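Local coordinates for protein RNase NGR3 (Nicotiana glutinosa, PDB 1VD3) that probably cleaves RNA as a ribonuclease of the T2 family, and is caught here with the nucleotide 2'-UMP in its active site, at residues D9-V14 with H43-N48; F13-P18 with V176-D181; Y160-V165 with Q172-Y177; Q168-I173 with K202-P207. One frame throughout, in Å; residues are numbered along the deposited sequence.

Contact 1: D9-V14 with H43-N48; sequences DFFYFV and HGLWPN. With U2P (phosphoric acid mono-[2-(2,4-dioxo-3,4-dihydro-2H-pyrimidin-1-yl)-4-hydroxy-5-hydroxymethyl-tetrahydro-furan-3-yl] ester), chain B.
Val-14 pushes its CG2 methyl, the one anti to its carbonyl carbon, against one face of the Trp-46 indole, and the uracil of 2'-UMP lies over the opposite face. The methyl stands 3.5 Å from the centroid of the six-membered ring and 9° off its normal, while C4 of the nucleotide comes within 3.6 Å of Trp-46 CZ3. Glu-97 takes the indole N-H and His-101 stacks on the ring, so the slab is fixed in position as well as sandwiched. An alanine in place of Trp-46 would probably leave the base without its platform, a gap over Val-14 CG2 and Glu-97 without its N-H partner. Gly-44 suits this packing: a CB there would run into Trp-46 NE1.

Further along the same face, Asn-48 CB sits over the rim of the Phe-10 ring, 3.7 Å from Phe-10 CZ. On the other face Leu-45 and Pro-47 make two bumps against the Phe-11 ring: Leu-45 CG touches Phe-11 CD2 at 3.6 Å, and Pro-47 CG touches Phe-11 CE2 at 3.7 Å.

Classic beta bulges mark both ends, at Asn-48 O and Val-14 O. His-43 NE2 donates to O3P of the nucleotide at 2.9 Å, while its ND1 bonds Gln-175. This antiparallel strand pair carries one wall of the base and phosphate site of this T2 ribonuclease, which His-96, Lys-100 and His-101 complete.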
# COMPACT_ATOMS: atom_id res chain seq x y z
N ASP A 9 -16.16 7.89 -5.17
CA ASP A 9 -16.55 6.70 -5.92
C ASP A 9 -15.99 5.37 -5.45
O ASP A 9 -16.69 4.35 -5.50
CB ASP A 9 -16.22 6.90 -7.40
CG ASP A 9 -16.91 8.10 -8.00
OD1 ASP A 9 -16.28 8.81 -8.82
OD2 ASP A 9 -18.09 8.34 -7.65
N PHE A 10 -14.74 5.36 -5.00
CA PHE A 10 -14.11 4.13 -4.54
C PHE A 10 -12.80 4.45 -3.82
O PHE A 10 -12.39 5.61 -3.76
CB PHE A 10 -13.80 3.23 -5.74
CG PHE A 10 -12.79 3.82 -6.69
CD1 PHE A 10 -11.43 3.54 -6.55
CD2 PHE A 10 -13.19 4.69 -7.70
CE1 PHE A 10 -10.49 4.12 -7.39
CE2 PHE A 10 -12.26 5.28 -8.55
CZ PHE A 10 -10.90 5.00 -8.40
N PHE A 11 -12.16 3.42 -3.28
CA PHE A 11 -10.88 3.57 -2.60
C PHE A 11 -9.79 2.87 -3.37
O PHE A 11 -10.00 1.80 -3.92
CB PHE A 11 -10.84 2.87 -1.23
CG PHE A 11 -11.66 3.50 -0.17
CD1 PHE A 11 -12.93 3.02 0.12
CD2 PHE A 11 -11.11 4.51 0.63
CE1 PHE A 11 -13.65 3.52 1.20
CE2 PHE A 11 -11.83 5.02 1.72
CZ PHE A 11 -13.10 4.52 2.00
N TYR A 12 -8.61 3.48 -3.39
CA TYR A 12 -7.46 2.82 -3.95
C TYR A 12 -6.83 2.30 -2.65
O TYR A 12 -6.61 3.09 -1.73
CB TYR A 12 -6.49 3.82 -4.58
CG TYR A 12 -6.66 4.01 -6.06
CD1 TYR A 12 -6.57 5.28 -6.63
CD2 TYR A 12 -6.88 2.92 -6.91
CE1 TYR A 12 -6.69 5.46 -8.00
CE2 TYR A 12 -7.00 3.09 -8.28
CZ TYR A 12 -6.90 4.36 -8.82
OH TYR A 12 -7.02 4.54 -10.18
N PHE A 13 -6.59 1.00 -2.55
CA PHE A 13 -5.92 0.47 -1.36
C PHE A 13 -4.51 0.21 -1.89
O PHE A 13 -4.30 -0.64 -2.76
CB PHE A 13 -6.57 -0.82 -0.86
CG PHE A 13 -5.82 -1.46 0.28
CD1 PHE A 13 -5.48 -0.72 1.42
CD2 PHE A 13 -5.44 -2.80 0.22
CE1 PHE A 13 -4.77 -1.30 2.46
CE2 PHE A 13 -4.74 -3.39 1.27
CZ PHE A 13 -4.40 -2.64 2.39
N VAL A 14 -3.56 0.98 -1.37
CA VAL A 14 -2.18 0.92 -1.82
C VAL A 14 -1.23 0.27 -0.82
O VAL A 14 -1.10 0.71 0.32
CB VAL A 14 -1.66 2.35 -2.13
CG1 VAL A 14 -0.33 2.27 -2.88
CG2 VAL A 14 -2.71 3.13 -2.94
N HIS A 43 0.53 1.44 2.41
CA HIS A 43 0.98 2.81 2.14
C HIS A 43 -0.23 3.65 2.56
O HIS A 43 -0.10 4.58 3.35
CB HIS A 43 1.29 3.05 0.65
CG HIS A 43 1.57 4.48 0.31
ND1 HIS A 43 2.32 4.86 -0.79
CD2 HIS A 43 1.19 5.64 0.91
CE1 HIS A 43 2.39 6.18 -0.84
NE2 HIS A 43 1.71 6.67 0.18
N GLY A 44 -1.40 3.30 2.03
CA GLY A 44 -2.60 4.04 2.39
C GLY A 44 -3.89 3.55 1.77
O GLY A 44 -3.89 2.72 0.87
N LEU A 45 -5.01 4.07 2.28
CA LEU A 45 -6.35 3.75 1.78
C LEU A 45 -6.86 5.11 1.30
O LEU A 45 -7.13 5.99 2.12
CB LEU A 45 -7.22 3.20 2.91
CG LEU A 45 -8.66 2.81 2.59
CD1 LEU A 45 -8.69 1.79 1.45
CD2 LEU A 45 -9.31 2.24 3.84
N TRP A 46 -6.98 5.27 -0.01
CA TRP A 46 -7.36 6.56 -0.59
C TRP A 46 -8.71 6.72 -1.27
O TRP A 46 -9.00 6.04 -2.26
CB TRP A 46 -6.32 7.02 -1.61
CG TRP A 46 -4.87 6.91 -1.23
CD1 TRP A 46 -4.32 7.01 0.02
CD2 TRP A 46 -3.77 6.77 -2.14
NE1 TRP A 46 -2.94 6.96 -0.07
CE2 TRP A 46 -2.58 6.81 -1.38
CE3 TRP A 46 -3.68 6.63 -3.53
CZ2 TRP A 46 -1.31 6.71 -1.96
CZ3 TRP A 46 -2.41 6.53 -4.11
CH2 TRP A 46 -1.25 6.57 -3.33
N PRO A 47 -9.55 7.64 -0.77
CA PRO A 47 -10.86 7.88 -1.38
C PRO A 47 -10.53 8.49 -2.76
O PRO A 47 -9.67 9.37 -2.84
CB PRO A 47 -11.49 8.90 -0.45
CG PRO A 47 -10.90 8.54 0.89
CD PRO A 47 -9.45 8.29 0.55
N ASN A 48 -11.19 8.03 -3.81
CA ASN A 48 -10.91 8.54 -5.16
C ASN A 48 -12.19 8.74 -5.98
O ASN A 48 -13.26 8.23 -5.63
CB ASN A 48 -9.99 7.55 -5.89
CG ASN A 48 -9.13 8.20 -6.96
OD1 ASN A 48 -9.61 8.54 -8.04
ND2 ASN A 48 -7.85 8.38 -6.65
O5' U2P B . 3.56 9.30 -6.01
C5' U2P B . 2.37 10.12 -5.94
C4' U2P B . 2.03 10.43 -4.48
O4' U2P B . 0.78 11.27 -4.42
C1' U2P B . -0.39 10.67 -3.66
N1 U2P B . -1.64 10.34 -4.47
C6 U2P B . -1.38 9.85 -5.73
C5 U2P B . -2.40 9.27 -6.54
C4 U2P B . -3.78 9.25 -6.01
O4 U2P B . -4.69 8.68 -6.60
N3 U2P B . -3.98 9.93 -4.77
C2 U2P B . -2.98 10.52 -3.97
O2 U2P B . -3.27 11.11 -2.95
C2' U2P B . 0.36 9.60 -2.83
O2' U2P B . 0.94 10.15 -1.61
P U2P B . 0.20 10.48 -0.26
O1P U2P B . 0.63 11.18 0.92
O2P U2P B . -1.26 10.69 -0.55
O3P U2P B . 0.20 9.16 0.35
C3' U2P B . 1.53 9.17 -3.72
O3' U2P B . 2.60 8.65 -2.85

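Contact 2: F13-P18 with V176-D181; sequences FVQQWP and VYLCVD
Phe-13 to Gln-15 run against Val-176 to Leu-178, the strand axes 4.9 Å apart at closest and their directions at 158°. This is a regular antiparallel pairing inside the central sheet of the T2 ribonuclease fold, since strand 10-16 also has strand 41-48 along its other edge. Phe-13 with Leu-178 and Gln-15 with Val-176 are hydrogen-bonded pairs, each closed by two backbone bonds. Between them Val-14 and Tyr-177 form a non-hydrogen-bonded pair.

That middle pair puts its side chains next to each other. Val-14 CG1, anti to its own backbone N (chi1 -168°), lies over the centre of the Tyr-177 ring, 4.0 Å from the centroid. The second methyl is near the ring's rim, with Val-14 CG2 3.7 Å from Tyr-177 CD2.

On the opposite face Phe-13 CB meets Val-180 CG2 at 4.1 Å, and the phenyl ring beyond it packs on Phe-119 of helix 109-123. Gln-15 reaches out on this face too, its amide bonded to Ser-123 and to a water. That water sits in a three-way grip: it accepts from Gln-15 NE2 at 3.0 Å and donates to Phe-13 O at 2.7 Å and to Val-176 O at 2.8 Å.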
# COMPACT_ATOMS: atom_id res chain seq x y z
N PHE A 13 -6.59 1.00 -2.55
CA PHE A 13 -5.92 0.47 -1.36
C PHE A 13 -4.51 0.21 -1.89
O PHE A 13 -4.30 -0.64 -2.76
CB PHE A 13 -6.57 -0.82 -0.86
CG PHE A 13 -5.82 -1.46 0.28
CD1 PHE A 13 -5.48 -0.72 1.42
CD2 PHE A 13 -5.44 -2.80 0.22
CE1 PHE A 13 -4.77 -1.30 2.46
CE2 PHE A 13 -4.74 -3.39 1.27
CZ PHE A 13 -4.40 -2.64 2.39
N VAL A 14 -3.56 0.98 -1.37
CA VAL A 14 -2.18 0.92 -1.82
C VAL A 14 -1.23 0.27 -0.82
O VAL A 14 -1.10 0.71 0.32
CB VAL A 14 -1.66 2.35 -2.13
CG1 VAL A 14 -0.33 2.27 -2.88
CG2 VAL A 14 -2.71 3.13 -2.94
N GLN A 15 -0.56 -0.78 -1.28
CA GLN A 15 0.41 -1.49 -0.47
C GLN A 15 1.74 -1.35 -1.17
O GLN A 15 1.80 -1.09 -2.38
CB GLN A 15 0.04 -2.97 -0.38
CG GLN A 15 -1.28 -3.24 0.33
CD GLN A 15 -1.59 -4.72 0.41
OE1 GLN A 15 -0.97 -5.46 1.18
NE2 GLN A 15 -2.54 -5.16 -0.41
N GLN A 16 2.83 -1.50 -0.43
CA GLN A 16 4.12 -1.43 -1.08
C GLN A 16 5.06 -2.51 -0.58
O GLN A 16 4.83 -3.12 0.47
CB GLN A 16 4.76 -0.05 -0.91
CG GLN A 16 5.24 0.32 0.46
CD GLN A 16 6.25 1.46 0.40
OE1 GLN A 16 6.11 2.39 -0.40
NE2 GLN A 16 7.26 1.40 1.25
N TRP A 17 6.09 -2.75 -1.37
CA TRP A 17 7.10 -3.75 -1.04
C TRP A 17 8.23 -2.93 -0.44
O TRP A 17 8.95 -2.24 -1.16
CB TRP A 17 7.57 -4.47 -2.30
CG TRP A 17 8.51 -5.60 -2.03
CD1 TRP A 17 9.80 -5.73 -2.48
CD2 TRP A 17 8.26 -6.76 -1.23
NE1 TRP A 17 10.36 -6.89 -2.02
CE2 TRP A 17 9.44 -7.55 -1.24
CE3 TRP A 17 7.15 -7.22 -0.50
CZ2 TRP A 17 9.54 -8.77 -0.56
CZ3 TRP A 17 7.25 -8.44 0.18
CH2 TRP A 17 8.43 -9.19 0.15
N PRO A 18 8.40 -3.00 0.89
CA PRO A 18 9.44 -2.26 1.61
C PRO A 18 10.82 -2.32 0.98
O PRO A 18 11.49 -1.30 0.85
CB PRO A 18 9.41 -2.91 3.00
CG PRO A 18 7.98 -3.29 3.16
CD PRO A 18 7.66 -3.89 1.81
N VAL A 176 1.43 -1.97 -5.04
CA VAL A 176 0.32 -2.72 -5.61
C VAL A 176 -0.98 -2.02 -5.26
O VAL A 176 -1.27 -1.78 -4.09
CB VAL A 176 0.27 -4.16 -5.05
CG1 VAL A 176 -0.92 -4.91 -5.64
CG2 VAL A 176 1.57 -4.89 -5.39
N TYR A 177 -1.75 -1.69 -6.29
CA TYR A 177 -3.02 -1.01 -6.10
C TYR A 177 -4.20 -1.94 -6.33
O TYR A 177 -4.25 -2.64 -7.34
CB TYR A 177 -3.17 0.17 -7.08
CG TYR A 177 -2.19 1.31 -6.91
CD1 TYR A 177 -0.83 1.11 -7.08
CD2 TYR A 177 -2.64 2.60 -6.64
CE1 TYR A 177 0.07 2.16 -7.00
CE2 TYR A 177 -1.75 3.67 -6.55
CZ TYR A 177 -0.39 3.44 -6.74
OH TYR A 177 0.51 4.48 -6.67
N LEU A 178 -5.14 -1.94 -5.39
CA LEU A 178 -6.36 -2.72 -5.50
C LEU A 178 -7.47 -1.74 -5.15
O LEU A 178 -7.23 -0.75 -4.46
CB LEU A 178 -6.35 -3.89 -4.51
CG LEU A 178 -5.44 -5.07 -4.87
CD1 LEU A 178 -5.38 -6.05 -3.71
CD2 LEU A 178 -5.97 -5.76 -6.12
N CYS A 179 -8.68 -1.98 -5.64
CA CYS A 179 -9.79 -1.08 -5.34
C CYS A 179 -10.77 -1.68 -4.36
O CYS A 179 -11.01 -2.89 -4.36
CB CYS A 179 -10.50 -0.67 -6.63
SG CYS A 179 -9.42 0.43 -7.60
N VAL A 180 -11.31 -0.82 -3.50
CA VAL A 180 -12.28 -1.22 -2.49
C VAL A 180 -13.51 -0.33 -2.67
O VAL A 180 -13.37 0.85 -3.00
CB VAL A 180 -11.70 -1.03 -1.06
CG1 VAL A 180 -12.75 -1.32 -0.00
CG2 VAL A 180 -10.49 -1.94 -0.87
N ASP A 181 -14.70 -0.87 -2.46
CA ASP A 181 -15.91 -0.06 -2.63
C ASP A 181 -15.98 1.06 -1.61
O ASP A 181 -15.35 1.00 -0.55
CB ASP A 181 -17.17 -0.92 -2.54
CG ASP A 181 -17.56 -1.21 -1.12
OD1 ASP A 181 -16.87 -2.02 -0.46
OD2 ASP A 181 -18.57 -0.63 -0.66
O HOH W 1 -3.17 -3.08 -2.51

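Contact 3: Y160-V165 with Q172-Y177; sequences YIECNV and QIYQVY
Glu-162 OE1 is held by two donors, Tyr-177 OH at 2.6 Å and Gln-175 NE2 at 2.8 Å. They reach the oxygen from opposite faces of the carboxylate plane, 35° and 40° out of it. The glutamate chain is fully extended (CG anti to the backbone N, chi1 -178°), which carries its head across to both partners. Its other oxygen, OE2, lies at the ring edge of Tyr-174, 3.8 Å from CD2 of that tyrosine.

Around this group, Tyr-160 turns its ring edge to the face of Tyr-177 in a T-shaped pair, centroids 5.3 Å apart. Gln-175 uses its OE1 to accept from ND1 of His-43, a predicted active-site residue, which is consistent with Glu-162 being a further shell behind that histidine. An alanine in place of Glu-162 would probably leave the tyrosine hydroxyl and the amide N-H without their acceptor and Gln-175 freer to turn.

The backbone adds a classic beta bulge, Glu-162 O accepting from both Tyr-174 N and Gln-175 N. On the opposite face Ile-161 CD1 packs on Val-176 CG2 at 3.8 Å. Helix 144-155 covers that isoleucine face of the hairpin, while strand 10-16 lines the other edge of strand 171-181.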
# COMPACT_ATOMS: atom_id res chain seq x y z
N TYR A 160 -3.10 -3.22 -9.92
CA TYR A 160 -2.34 -2.34 -10.79
C TYR A 160 -0.97 -2.33 -10.13
O TYR A 160 -0.87 -2.12 -8.92
CB TYR A 160 -2.91 -0.92 -10.78
CG TYR A 160 -1.97 0.11 -11.37
CD1 TYR A 160 -1.83 0.26 -12.75
CD2 TYR A 160 -1.20 0.92 -10.54
CE1 TYR A 160 -0.95 1.20 -13.29
CE2 TYR A 160 -0.31 1.86 -11.06
CZ TYR A 160 -0.20 1.99 -12.43
OH TYR A 160 0.66 2.93 -12.94
N ILE A 161 0.08 -2.59 -10.91
CA ILE A 161 1.42 -2.63 -10.35
C ILE A 161 2.24 -1.40 -10.70
O ILE A 161 2.34 -1.01 -11.86
CB ILE A 161 2.22 -3.86 -10.87
CG1 ILE A 161 1.43 -5.15 -10.63
CG2 ILE A 161 3.57 -3.92 -10.18
CD1 ILE A 161 1.16 -5.46 -9.17
N GLU A 162 2.82 -0.78 -9.67
CA GLU A 162 3.66 0.38 -9.87
C GLU A 162 5.08 -0.11 -9.64
O GLU A 162 5.36 -0.78 -8.65
CB GLU A 162 3.34 1.47 -8.85
CG GLU A 162 4.18 2.72 -9.04
CD GLU A 162 3.91 3.76 -7.97
OE1 GLU A 162 2.93 3.58 -7.21
OE2 GLU A 162 4.67 4.74 -7.90
N CYS A 163 5.98 0.22 -10.57
CA CYS A 163 7.37 -0.20 -10.46
C CYS A 163 8.30 0.99 -10.37
O CYS A 163 7.99 2.07 -10.87
CB CYS A 163 7.78 -1.03 -11.69
SG CYS A 163 6.87 -2.58 -11.88
N ASN A 164 9.43 0.80 -9.70
CA ASN A 164 10.45 1.83 -9.63
C ASN A 164 11.76 1.13 -9.98
O ASN A 164 11.74 -0.03 -10.40
CB ASN A 164 10.50 2.52 -8.25
CG ASN A 164 10.94 1.60 -7.13
OD1 ASN A 164 11.29 2.07 -6.04
ND2 ASN A 164 10.91 0.30 -7.37
N VAL A 165 12.89 1.81 -9.82
CA VAL A 165 14.17 1.20 -10.19
C VAL A 165 15.20 1.22 -9.06
O VAL A 165 15.36 2.23 -8.38
CB VAL A 165 14.77 1.92 -11.42
CG1 VAL A 165 16.07 1.25 -11.83
CG2 VAL A 165 13.76 1.91 -12.56
N GLN A 172 11.69 -2.97 -10.49
CA GLN A 172 11.16 -3.82 -9.43
C GLN A 172 9.73 -3.48 -9.04
O GLN A 172 9.28 -2.34 -9.21
CB GLN A 172 12.05 -3.68 -8.20
CG GLN A 172 12.20 -2.23 -7.77
CD GLN A 172 13.26 -2.00 -6.70
OE1 GLN A 172 13.40 -0.89 -6.18
NE2 GLN A 172 14.02 -3.04 -6.37
N ILE A 173 9.01 -4.47 -8.53
CA ILE A 173 7.64 -4.24 -8.08
C ILE A 173 7.78 -3.30 -6.88
O ILE A 173 8.51 -3.60 -5.93
CB ILE A 173 6.95 -5.56 -7.66
CG1 ILE A 173 5.56 -5.25 -7.09
CG2 ILE A 173 7.80 -6.30 -6.64
CD1 ILE A 173 4.68 -6.47 -6.92
N TYR A 174 7.11 -2.15 -6.94
CA TYR A 174 7.19 -1.17 -5.87
C TYR A 174 5.90 -1.07 -5.07
O TYR A 174 5.91 -1.22 -3.85
CB TYR A 174 7.57 0.19 -6.46
CG TYR A 174 7.55 1.35 -5.48
CD1 TYR A 174 8.29 1.31 -4.29
CD2 TYR A 174 6.81 2.50 -5.76
CE1 TYR A 174 8.28 2.39 -3.40
CE2 TYR A 174 6.80 3.58 -4.88
CZ TYR A 174 7.53 3.53 -3.71
OH TYR A 174 7.50 4.60 -2.85
N GLN A 175 4.79 -0.82 -5.76
CA GLN A 175 3.50 -0.74 -5.07
C GLN A 175 2.41 -1.50 -5.80
O GLN A 175 2.46 -1.69 -7.01
CB GLN A 175 3.10 0.73 -4.87
CG GLN A 175 4.01 1.44 -3.87
CD GLN A 175 3.50 2.80 -3.44
OE1 GLN A 175 3.59 3.16 -2.27
NE2 GLN A 175 2.98 3.58 -4.39
N VAL A 176 1.43 -1.97 -5.04
CA VAL A 176 0.32 -2.72 -5.61
C VAL A 176 -0.98 -2.02 -5.26
O VAL A 176 -1.27 -1.78 -4.09
CB VAL A 176 0.27 -4.16 -5.05
CG1 VAL A 176 -0.92 -4.91 -5.64
CG2 VAL A 176 1.57 -4.89 -5.39
N TYR A 177 -1.75 -1.69 -6.29
CA TYR A 177 -3.02 -1.01 -6.10
C TYR A 177 -4.20 -1.94 -6.33
O TYR A 177 -4.25 -2.64 -7.34
CB TYR A 177 -3.17 0.17 -7.08
CG TYR A 177 -2.19 1.31 -6.91
CD1 TYR A 177 -0.83 1.11 -7.08
CD2 TYR A 177 -2.64 2.60 -6.64
CE1 TYR A 177 0.07 2.16 -7.00
CE2 TYR A 177 -1.75 3.67 -6.55
CZ TYR A 177 -0.39 3.44 -6.74
OH TYR A 177 0.51 4.48 -6.67

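Contact 4: Q168-I173 with K202-P207; sequences QGNHQI and KIEFPP
Gln-172 and Glu-204 meet at a single backbone bridge, CA to CA 4.2 Å, where the short strands 171-173 and 202-205 pass each other at 60°. Two hydrogen bonds make it: Glu-204 N donates to His-171 O at 2.7 Å, and Ile-173 N donates to Glu-204 O at 2.9 Å. The same Glu-204 O also takes a CA-H...O contact from Gln-172 CA, at 3.1 Å.

The polar side chains touch more loosely. Gln-172 NE2 gives only a weak bond to Glu-204 OE1, at 3.3 Å; the amide has a better partner in Asp-23, and Glu-204 OE2 is held by the backbone N of Gly-139. Asp-166 comes close to Glu-204 OE1, and two like charges this near might raise the proton affinity of either acid. Pro-206 lies across the glutamine at about a right angle, its CG near the amide nitrogen.

Apolar contacts gather round Ile-173. Its side chain lies alongside that of Phe-205, with Ile-173 CG2 3.6 Å from Phe-205 CD1. In Ile-203, CG1 stands between the backbone N and the carbonyl carbon (chi1 60°), a placing that directs CD1 to within 4.0 Å of Ile-173 CB. Both isoleucines also pack on Ile-147 of helix 144-155. A single bridge of this kind pins strand 202-205, near the C terminus, to the start of the long sheet strand 171-181.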
# COMPACT_ATOMS: atom_id res chain seq x y z
N GLN A 168 20.86 -0.75 -9.04
CA GLN A 168 21.46 -1.59 -10.07
C GLN A 168 20.80 -1.38 -11.44
O GLN A 168 21.27 -1.91 -12.45
CB GLN A 168 21.36 -3.06 -9.67
CG GLN A 168 22.01 -3.37 -8.33
CD GLN A 168 21.79 -4.81 -7.89
OE1 GLN A 168 22.23 -5.22 -6.81
NE2 GLN A 168 21.12 -5.59 -8.73
N GLY A 169 19.71 -0.62 -11.46
CA GLY A 169 19.02 -0.37 -12.71
C GLY A 169 17.91 -1.37 -12.99
O GLY A 169 17.33 -1.36 -14.08
N ASN A 170 17.62 -2.23 -12.02
CA ASN A 170 16.57 -3.23 -12.19
C ASN A 170 15.21 -2.61 -11.93
O ASN A 170 15.05 -1.80 -11.02
CB ASN A 170 16.77 -4.40 -11.21
CG ASN A 170 18.00 -5.22 -11.51
OD1 ASN A 170 18.17 -5.75 -12.61
ND2 ASN A 170 18.89 -5.34 -10.52
N HIS A 171 14.23 -2.99 -12.74
CA HIS A 171 12.87 -2.50 -12.57
C HIS A 171 12.27 -3.49 -11.56
O HIS A 171 12.33 -4.70 -11.77
CB HIS A 171 12.12 -2.54 -13.90
CG HIS A 171 12.77 -1.71 -14.96
ND1 HIS A 171 12.56 -0.35 -15.06
CD2 HIS A 171 13.66 -2.02 -15.92
CE1 HIS A 171 13.30 0.14 -16.04
NE2 HIS A 171 13.98 -0.86 -16.58
N GLN A 172 11.69 -2.97 -10.49
CA GLN A 172 11.16 -3.82 -9.43
C GLN A 172 9.73 -3.48 -9.04
O GLN A 172 9.28 -2.34 -9.21
CB GLN A 172 12.05 -3.68 -8.20
CG GLN A 172 12.20 -2.23 -7.77
CD GLN A 172 13.26 -2.00 -6.70
OE1 GLN A 172 13.40 -0.89 -6.18
NE2 GLN A 172 14.02 -3.04 -6.37
N ILE A 173 9.01 -4.47 -8.53
CA ILE A 173 7.64 -4.24 -8.08
C ILE A 173 7.78 -3.30 -6.88
O ILE A 173 8.51 -3.60 -5.93
CB ILE A 173 6.95 -5.56 -7.66
CG1 ILE A 173 5.56 -5.25 -7.09
CG2 ILE A 173 7.80 -6.30 -6.64
CD1 ILE A 173 4.68 -6.47 -6.92
N LYS A 202 9.43 -7.96 -17.59
CA LYS A 202 10.18 -8.73 -16.60
C LYS A 202 10.60 -7.78 -15.48
O LYS A 202 11.22 -6.75 -15.73
CB LYS A 202 11.44 -9.33 -17.23
CG LYS A 202 11.24 -10.64 -17.96
CD LYS A 202 11.28 -11.80 -16.98
CE LYS A 202 11.32 -13.14 -17.70
NZ LYS A 202 11.52 -14.27 -16.75
N ILE A 203 10.28 -8.14 -14.24
CA ILE A 203 10.64 -7.29 -13.12
C ILE A 203 11.23 -8.04 -11.94
O ILE A 203 11.12 -9.27 -11.84
CB ILE A 203 9.44 -6.45 -12.62
CG1 ILE A 203 8.32 -7.37 -12.16
CG2 ILE A 203 8.96 -5.52 -13.73
CD1 ILE A 203 7.13 -6.62 -11.55
N GLU A 204 11.85 -7.29 -11.04
CA GLU A 204 12.48 -7.83 -9.85
C GLU A 204 11.56 -7.75 -8.63
O GLU A 204 10.81 -6.79 -8.46
CB GLU A 204 13.77 -7.07 -9.58
CG GLU A 204 14.55 -7.56 -8.37
CD GLU A 204 15.78 -6.72 -8.12
OE1 GLU A 204 15.63 -5.53 -7.77
OE2 GLU A 204 16.90 -7.24 -8.29
N PHE A 205 11.63 -8.79 -7.81
CA PHE A 205 10.86 -8.89 -6.57
C PHE A 205 11.98 -9.08 -5.54
O PHE A 205 12.21 -10.18 -5.04
CB PHE A 205 9.94 -10.12 -6.63
CG PHE A 205 9.05 -10.29 -5.43
CD1 PHE A 205 8.67 -9.20 -4.65
CD2 PHE A 205 8.56 -11.55 -5.10
CE1 PHE A 205 7.81 -9.36 -3.57
CE2 PHE A 205 7.69 -11.72 -4.02
CZ PHE A 205 7.32 -10.62 -3.25
N PRO A 206 12.70 -7.98 -5.23
CA PRO A 206 13.83 -7.92 -4.29
C PRO A 206 13.61 -8.43 -2.87
O PRO A 206 12.63 -8.10 -2.21
CB PRO A 206 14.22 -6.45 -4.32
CG PRO A 206 12.90 -5.76 -4.52
CD PRO A 206 12.27 -6.62 -5.60
N PRO A 207 14.54 -9.27 -2.38
CA PRO A 207 14.46 -9.83 -1.03
C PRO A 207 14.92 -8.77 -0.02
O PRO A 207 15.46 -7.74 -0.41
CB PRO A 207 15.42 -11.01 -1.09
CG PRO A 207 16.50 -10.48 -2.00
CD PRO A 207 15.71 -9.82 -3.11

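From the N terminus, strand 10-16 enters two contacts. Contact 1 closes a loop of 28 residues back onto 43-48, and contact 2, sharing Phe-13 and Val-14, closes one of 157 residues onto 176-181. Contact 3 is the local hairpin, closing 6 residues in series after contact 1, and it ends on the strand where contact 2 ends, sharing Val-176 and Tyr-177. Contact 4 starts from the same long strand, sharing Gln-172 and Ile-173 with contact 3, and closes 28 residues, so it crosses contact 2. Trp-17 joins those two, its NE1 hydrogen-bonded to Pro-206 O. The four contacts tie the N-terminal strand into the sheet and strand 202-205 onto the start of strand 171-181.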